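Local atomic coordinates of PtLCIB4 H88A mutant (PDB entry 5B5Z), a protein that binds zinc and, as a homolog of the limiting CO2-inducible protein LCIB, probably acts as a beta-carbonic anhydrase that interconverts carbon dioxide and bicarbonate. Residues A[69-72]-A[73-77]; A[185-188]-A[189-192]; A[93-96]-A[97-100]. All coordinates share one frame; numbering follows the deposited sequence.

Interaction 1: A[69-72]-A[73-77]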
loop_
_atom_site.group_PDB
_atom_site.type_symbol
_atom_site.label_atom_id
_atom_site.label_comp_id
_atom_site.label_asym_id
_atom_site.label_seq_id
_atom_site.Cartn_x
_atom_site.Cartn_y
_atom_site.Cartn_z
ATOM N N GLN A 69 3.746 0.009 11.314
ATOM C CA GLN A 69 4.240 -1.030 12.213
ATOM C C GLN A 69 3.880 -0.721 13.663
ATOM O O GLN A 69 3.477 -1.613 14.407
ATOM C CB GLN A 69 5.747 -1.199 12.066
ATOM C CG GLN A 69 6.153 -1.851 10.753
ATOM C CD GLN A 69 7.657 -1.885 10.571
ATOM O OE1 GLN A 69 8.411 -1.481 11.459
ATOM N NE2 GLN A 69 8.105 -2.386 9.421
ATOM N N ASP A 70 3.997 0.540 14.058
ATOM C CA ASP A 70 3.722 0.906 15.449
ATOM C C ASP A 70 2.243 0.730 15.823
ATOM O O ASP A 70 1.911 0.213 16.895
ATOM C CB ASP A 70 4.175 2.341 15.711
ATOM C CG ASP A 70 5.686 2.493 15.677
ATOM O OD1 ASP A 70 6.407 1.476 15.798
ATOM O OD2 ASP A 70 6.162 3.642 15.529
ATOM N N PHE A 71 1.336 1.125 14.936
ATOM C CA PHE A 71 -0.080 0.854 15.179
ATOM C C PHE A 71 -0.411 -0.629 15.011
ATOM O O PHE A 71 -1.319 -1.142 15.652
ATOM C CB PHE A 71 -0.964 1.697 14.245
ATOM C CG PHE A 71 -1.284 3.061 14.793
ATOM C CD1 PHE A 71 -2.169 3.202 15.857
ATOM C CD2 PHE A 71 -0.716 4.199 14.250
ATOM C CE1 PHE A 71 -2.477 4.446 16.369
ATOM C CE2 PHE A 71 -1.026 5.447 14.770
ATOM C CZ PHE A 71 -1.901 5.569 15.834
ATOM N N GLY A 72 0.313 -1.287 14.116
ATOM C CA GLY A 72 0.105 -2.699 13.843
ATOM C C GLY A 72 0.435 -3.557 15.047
ATOM O O GLY A 72 -0.174 -4.608 15.259
ATOM N N GLU A 73 1.384 -3.104 15.854
ATOM C CA GLU A 73 1.676 -3.819 17.105
ATOM C C GLU A 73 0.484 -3.856 18.052
ATOM O O GLU A 73 0.349 -4.796 18.851
ATOM C CB GLU A 73 2.876 -3.195 17.815
ATOM C CG GLU A 73 4.168 -3.383 17.074
ATOM C CD GLU A 73 5.347 -2.699 17.747
ATOM O OE1 GLU A 73 5.135 -1.908 18.703
ATOM O OE2 GLU A 73 6.489 -2.954 17.304
ATOM N N VAL A 74 -0.383 -2.847 17.968
ATOM C CA VAL A 74 -1.552 -2.757 18.830
ATOM C C VAL A 74 -2.774 -3.418 18.190
ATOM O O VAL A 74 -3.508 -4.147 18.852
ATOM C CB VAL A 74 -1.882 -1.273 19.186
ATOM C CG1 VAL A 74 -3.165 -1.187 20.012
ATOM C CG2 VAL A 74 -0.716 -0.628 19.939
ATOM N N TYR A 75 -2.994 -3.189 16.897
ATOM C CA TYR A 75 -4.266 -3.591 16.296
ATOM C C TYR A 75 -4.158 -4.674 15.219
ATOM O O TYR A 75 -5.174 -5.096 14.667
ATOM C CB TYR A 75 -4.977 -2.365 15.705
ATOM C CG TYR A 75 -5.335 -1.325 16.743
ATOM C CD1 TYR A 75 -6.353 -1.548 17.668
ATOM C CD2 TYR A 75 -4.644 -0.114 16.810
ATOM C CE1 TYR A 75 -6.683 -0.588 18.624
ATOM C CE2 TYR A 75 -4.970 0.853 17.756
ATOM C CZ TYR A 75 -5.989 0.610 18.662
ATOM O OH TYR A 75 -6.302 1.569 19.600
ATOM N N GLY A 76 -2.942 -5.112 14.923
ATOM C CA GLY A 76 -2.740 -6.202 13.985
ATOM C C GLY A 76 -2.587 -5.773 12.535
ATOM O O GLY A 76 -2.349 -4.595 12.245
ATOM N N LYS A 77 -2.734 -6.745 11.640
ATOM C CA LYS A 77 -2.556 -6.556 10.200
ATOM C C LYS A 77 -3.552 -5.553 9.671
ATOM O O LYS A 77 -4.734 -5.625 9.990
ATOM C CB LYS A 77 -2.732 -7.882 9.462
ATOM C CG LYS A 77 -1.552 -8.845 9.590
ATOM C CD LYS A 77 -2.036 -10.283 9.471
ATOM C CE LYS A 77 -2.950 -10.468 8.274
ATOM N NZ LYS A 77 -4.052 -11.451 8.548
HETATM O O HOH W 1 3.468 0.052 19.127
#

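Interaction 2: A[185-188]-A[189-192]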
loop_
_atom_site.group_PDB
_atom_site.type_symbol
_atom_site.label_atom_id
_atom_site.label_comp_id
_atom_site.label_asym_id
_atom_site.label_seq_id
_atom_site.Cartn_x
_atom_site.Cartn_y
_atom_site.Cartn_z
ATOM N N GLN A 185 0.036 9.768 -10.120
ATOM C CA GLN A 185 0.747 11.022 -10.000
ATOM C C GLN A 185 -0.070 12.139 -10.656
ATOM O O GLN A 185 -0.018 13.270 -10.219
ATOM C CB GLN A 185 2.143 10.936 -10.614
ATOM C CG GLN A 185 2.990 12.191 -10.413
ATOM C CD GLN A 185 3.285 12.505 -8.953
ATOM O OE1 GLN A 185 3.039 11.685 -8.059
ATOM N NE2 GLN A 185 3.811 13.696 -8.706
ATOM N N GLY A 186 -0.825 11.801 -11.694
ATOM C CA GLY A 186 -1.698 12.765 -12.338
ATOM C C GLY A 186 -2.781 13.212 -11.372
ATOM O O GLY A 186 -3.129 14.392 -11.319
ATOM N N TYR A 187 -3.303 12.265 -10.598
ATOM C CA TYR A 187 -4.298 12.592 -9.582
ATOM C C TYR A 187 -3.693 13.481 -8.490
ATOM O O TYR A 187 -4.357 14.383 -7.978
ATOM C CB TYR A 187 -4.883 11.315 -8.963
ATOM C CG TYR A 187 -5.830 10.533 -9.860
ATOM C CD1 TYR A 187 -6.786 11.181 -10.637
ATOM C CD2 TYR A 187 -5.761 9.142 -9.931
ATOM C CE1 TYR A 187 -7.653 10.462 -11.454
ATOM C CE2 TYR A 187 -6.615 8.416 -10.748
ATOM C CZ TYR A 187 -7.558 9.081 -11.503
ATOM O OH TYR A 187 -8.407 8.364 -12.313
ATOM N N VAL A 188 -2.442 13.226 -8.111
ATOM C CA VAL A 188 -1.800 14.060 -7.091
ATOM C C VAL A 188 -1.671 15.500 -7.592
ATOM O O VAL A 188 -1.959 16.455 -6.857
ATOM C CB VAL A 188 -0.408 13.511 -6.692
ATOM C CG1 VAL A 188 0.317 14.473 -5.746
ATOM C CG2 VAL A 188 -0.547 12.110 -6.089
ATOM N N ARG A 189 -1.261 15.660 -8.848
ATOM C CA ARG A 189 -1.179 16.993 -9.441
ATOM C C ARG A 189 -2.562 17.640 -9.443
ATOM O O ARG A 189 -2.691 18.825 -9.123
ATOM C CB ARG A 189 -0.618 16.952 -10.872
ATOM C CG ARG A 189 0.885 16.771 -10.956
ATOM C CD ARG A 189 1.394 16.978 -12.402
ATOM N NE ARG A 189 0.760 16.059 -13.346
ATOM C CZ ARG A 189 1.247 14.865 -13.682
ATOM N NH1 ARG A 189 2.375 14.428 -13.147
ATOM N NH2 ARG A 189 0.596 14.098 -14.547
ATOM N N ASP A 190 -3.581 16.861 -9.788
ATOM C CA ASP A 190 -4.960 17.374 -9.828
ATOM C C ASP A 190 -5.406 17.897 -8.472
ATOM O O ASP A 190 -5.941 18.999 -8.369
ATOM C CB ASP A 190 -5.945 16.301 -10.277
ATOM C CG ASP A 190 -5.838 15.975 -11.757
ATOM O OD1 ASP A 190 -5.284 16.796 -12.524
ATOM O OD2 ASP A 190 -6.335 14.895 -12.149
ATOM N N MET A 191 -5.190 17.106 -7.427
ATOM C CA MET A 191 -5.672 17.515 -6.120
ATOM C C MET A 191 -4.835 18.634 -5.478
ATOM O O MET A 191 -5.316 19.337 -4.581
ATOM C CB MET A 191 -5.778 16.287 -5.214
ATOM C CG MET A 191 -7.007 15.466 -5.602
ATOM S SD MET A 191 -7.346 14.016 -4.604
ATOM C CE MET A 191 -6.426 12.748 -5.486
ATOM N N LEU A 192 -3.617 18.841 -5.973
ATOM C CA LEU A 192 -2.746 19.897 -5.465
ATOM C C LEU A 192 -2.925 21.208 -6.226
ATOM O O LEU A 192 -2.502 22.269 -5.763
ATOM C CB LEU A 192 -1.288 19.446 -5.544
ATOM C CG LEU A 192 -0.341 19.801 -4.405
ATOM C CD1 LEU A 192 -1.054 19.781 -3.052
ATOM C CD2 LEU A 192 0.808 18.794 -4.409
HETATM O O HOH W 2 4.594 15.684 -11.281
#

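Interaction 3: A[93-96]-A[97-100]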
loop_
_atom_site.group_PDB
_atom_site.type_symbol
_atom_site.label_atom_id
_atom_site.label_comp_id
_atom_site.label_asym_id
_atom_site.label_seq_id
_atom_site.Cartn_x
_atom_site.Cartn_y
_atom_site.Cartn_z
ATOM N N THR A 93 -14.335 1.431 -3.412
ATOM C CA THR A 93 -14.221 -0.023 -3.391
ATOM C C THR A 93 -13.240 -0.481 -2.312
ATOM O O THR A 93 -13.491 -1.446 -1.618
ATOM C CB THR A 93 -13.796 -0.582 -4.758
ATOM O OG1 THR A 93 -14.827 -0.284 -5.715
ATOM C CG2 THR A 93 -13.581 -2.111 -4.684
ATOM N N GLY A 94 -12.126 0.225 -2.173
ATOM C CA GLY A 94 -11.183 -0.066 -1.115
ATOM C C GLY A 94 -11.807 0.109 0.257
ATOM O O GLY A 94 -11.600 -0.714 1.156
ATOM N N PHE A 95 -12.580 1.177 0.436
ATOM C CA PHE A 95 -13.244 1.384 1.713
ATOM C C PHE A 95 -14.267 0.287 1.988
ATOM O O PHE A 95 -14.367 -0.224 3.107
ATOM C CB PHE A 95 -13.938 2.745 1.751
ATOM C CG PHE A 95 -14.576 3.050 3.073
ATOM C CD1 PHE A 95 -13.802 3.466 4.142
ATOM C CD2 PHE A 95 -15.939 2.882 3.261
ATOM C CE1 PHE A 95 -14.379 3.723 5.367
ATOM C CE2 PHE A 95 -16.517 3.145 4.489
ATOM C CZ PHE A 95 -15.736 3.563 5.537
ATOM N N GLY A 96 -15.037 -0.067 0.969
ATOM C CA GLY A 96 -16.003 -1.141 1.120
ATOM C C GLY A 96 -15.356 -2.477 1.440
ATOM O O GLY A 96 -15.894 -3.274 2.214
ATOM N N ALA A 97 -14.203 -2.738 0.830
ATOM C CA ALA A 97 -13.463 -3.966 1.095
ATOM C C ALA A 97 -13.038 -4.027 2.555
ATOM O O ALA A 97 -13.149 -5.051 3.230
ATOM C CB ALA A 97 -12.245 -4.050 0.186
ATOM N N MET A 98 -12.538 -2.903 3.034
ATOM C CA MET A 98 -12.129 -2.794 4.414
ATOM C C MET A 98 -13.335 -3.009 5.343
ATOM O O MET A 98 -13.259 -3.785 6.294
ATOM C CB MET A 98 -11.465 -1.422 4.626
ATOM C CG MET A 98 -10.853 -1.223 5.975
ATOM S SD MET A 98 -12.144 -0.793 7.145
ATOM C CE MET A 98 -12.766 0.740 6.443
ATOM N N ALA A 99 -14.435 -2.311 5.081
ATOM C CA ALA A 99 -15.603 -2.364 5.954
ATOM C C ALA A 99 -16.146 -3.782 6.038
ATOM O O ALA A 99 -16.574 -4.228 7.107
ATOM C CB ALA A 99 -16.676 -1.403 5.469
ATOM N N GLY A 100 -16.081 -4.502 4.921
ATOM C CA GLY A 100 -16.539 -5.880 4.865
ATOM C C GLY A 100 -15.679 -6.885 5.616
ATOM O O GLY A 100 -16.022 -8.059 5.684
#

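Interaction 1: A[69-72]-A[73-77]
Glu-73 N donates to Gln-69 O at 2.9 Å, an i to i+4 bond that carries helix 65-75 into its last turn. Two amides then share the next acceptor. Phe-71 O takes Tyr-75 N at 2.9 Å, with a C=O...N angle of 160°. It also takes Val-74 N at 3.0 Å, but this second donor sits above the carbonyl plane. Gly-76 N bonds Gly-72 O at 2.8 Å. Gly-76 then leaves the helix with a positive phi of 90°, where a CB would press on the preceding carbonyl oxygen. This helix is the crossover of a beta-alpha-beta unit and links the parallel strands 52-57 and 79-80. Phe-71 and Tyr-75 stand side by side, one turn apart, and point the same way. Tyr-75 CE2 meets the edge of the Phe-71 ring, 4.1 Å from Phe-71 CD1. Tyr-75 CG lies beside its own backbone N (chi1 -62°), which brings the ring past Phe-71 O. Val-74 CG1 covers one face of that ring. Both aromatic side chains rest on Leu-54 of strand 52-57. Glu-73, exposed, runs out extended beyond CG, with its CG 3.3 Å from Gln-69 O. Water 1 donates to Glu-73 OE1 at 2.6 Å and to Asp-70 O at 2.7 Å. The Asp-70 carboxylate turns to Asn-31, whose ND2 bonds OD2.

Interaction 2: A[185-188]-A[189-192]
Arg-189 folds back over the turn that precedes it, and its backbone N bonds Gln-185 O at 3.0 Å. The same i to i+4 pattern joins Asp-190 N to Gly-186 O, Met-191 N to Tyr-187 O and Leu-192 N to Val-188 O, as in an alpha helix, the last of these bonds being the most bent. Among the polar side chains, a bend at chi3 (-58°) of Arg-189 brings one guanidinium face over the backbone. Arg-189 NH2 is 3.5 Å from Gly-186 CA, where there is no side chain. Arg-189 NH1 lies 3.6 Å from Gln-185 CG, and the amide and guanidinium planes stand 67° apart. Water 2 lies in the guanidinium plane and accepts from Arg-189 NH1 at 3.2 Å, and weakly from Gln-185 NE2. A leucine in place of Arg-189 would probably leave this water without its firmer donor and uncover the Gly-186 backbone. Asp-190 OD2 comes within 3.3 Å of Gly-186 O, a contact of two acceptors. A salt bridge from Asp-190 OD1 to Arg-193 may ease it. The apolar contact is Met-191 CE against Tyr-187 CB, 4.1 Å apart. Gln-185, Val-188 and Arg-189 lean on helix 140-154, where Gln-185 OE1 bonds Ser-141 OG. Met-191 and Leu-192 pack on helix 205-228, and Tyr-187 meets Ala-183 of the second subunit.

Interaction 3: A[93-96]-A[97-100]
Ala-97 N bonds Thr-93 O at 2.9 Å, and three more i to i+4 bonds follow in step, from Met-98 N to Gly-94 O, from Ala-99 N to Phe-95 O and from Gly-100 N to Gly-96 O. The donor angles, 152° to 162°, are those of an evenly wound alpha helix.

The main side-chain contact is between Phe-95 and Met-98, three residues apart on one side of helix 91-99. Phe-95 CG is anti to the backbone N (chi1 -177°). Met-98 starts out the same way, then bends at both chi2 and chi3. The two bends carry its terminal methyl back along the helix to the ring. Met-98 CE comes to 3.6 Å from Phe-95 CE1 and 3.7 Å from Phe-95 CD1. It approaches the ring obliquely, nearest these two atoms. It is the methyl and not the sulfur that makes this contact.

The alanines touch the helix backbone. Ala-97 CB is 3.4 Å from Thr-93 O, and Ala-99 CB is 3.5 Å from Phe-95 O. Beyond the segments, Phe-95 packs on Ile-224 and Leu-225 of helix 205-228. Met-98 packs on Leu-53 and Ala-55 of strand 52-57. The helix is therefore joined to both the sheet and a long helix by its apolar side. Near its start, Thr-93 N donates a hydrogen bond to Asp-182 OD1 of the second subunit, and the Thr-93 side chain packs on Gln-185 of that subunit.

Apart from the backbone bonds, the side chains of 93-96 and 97-100 meet without charge or polar pairing. Cohesion between Phe-95 and Met-98 probably comes from van der Waals contact and burial, which depend on fit more than on direction.

How the interactions relate
The three contacts are single-helix turns that do not touch within the chain. Interactions 1 and 2 lie on opposite sides of its centre, 30 Å apart between centres. Interaction 3 is 19 Å from interaction 1 and 23 Å from interaction 2, again between centres. Interactions 1 and 3 both pack on strand 52-57, one through Leu-54 and the other through Leu-53 and Ala-55, consistent with opposite faces. Interactions 2 and 3 meet across the dimer, where Thr-93 packs on Gln-185 of the second subunit. The zinc, held by Cys-59, His-115 and Cys-139, lies about 8 Å from the Gln-185 side chain.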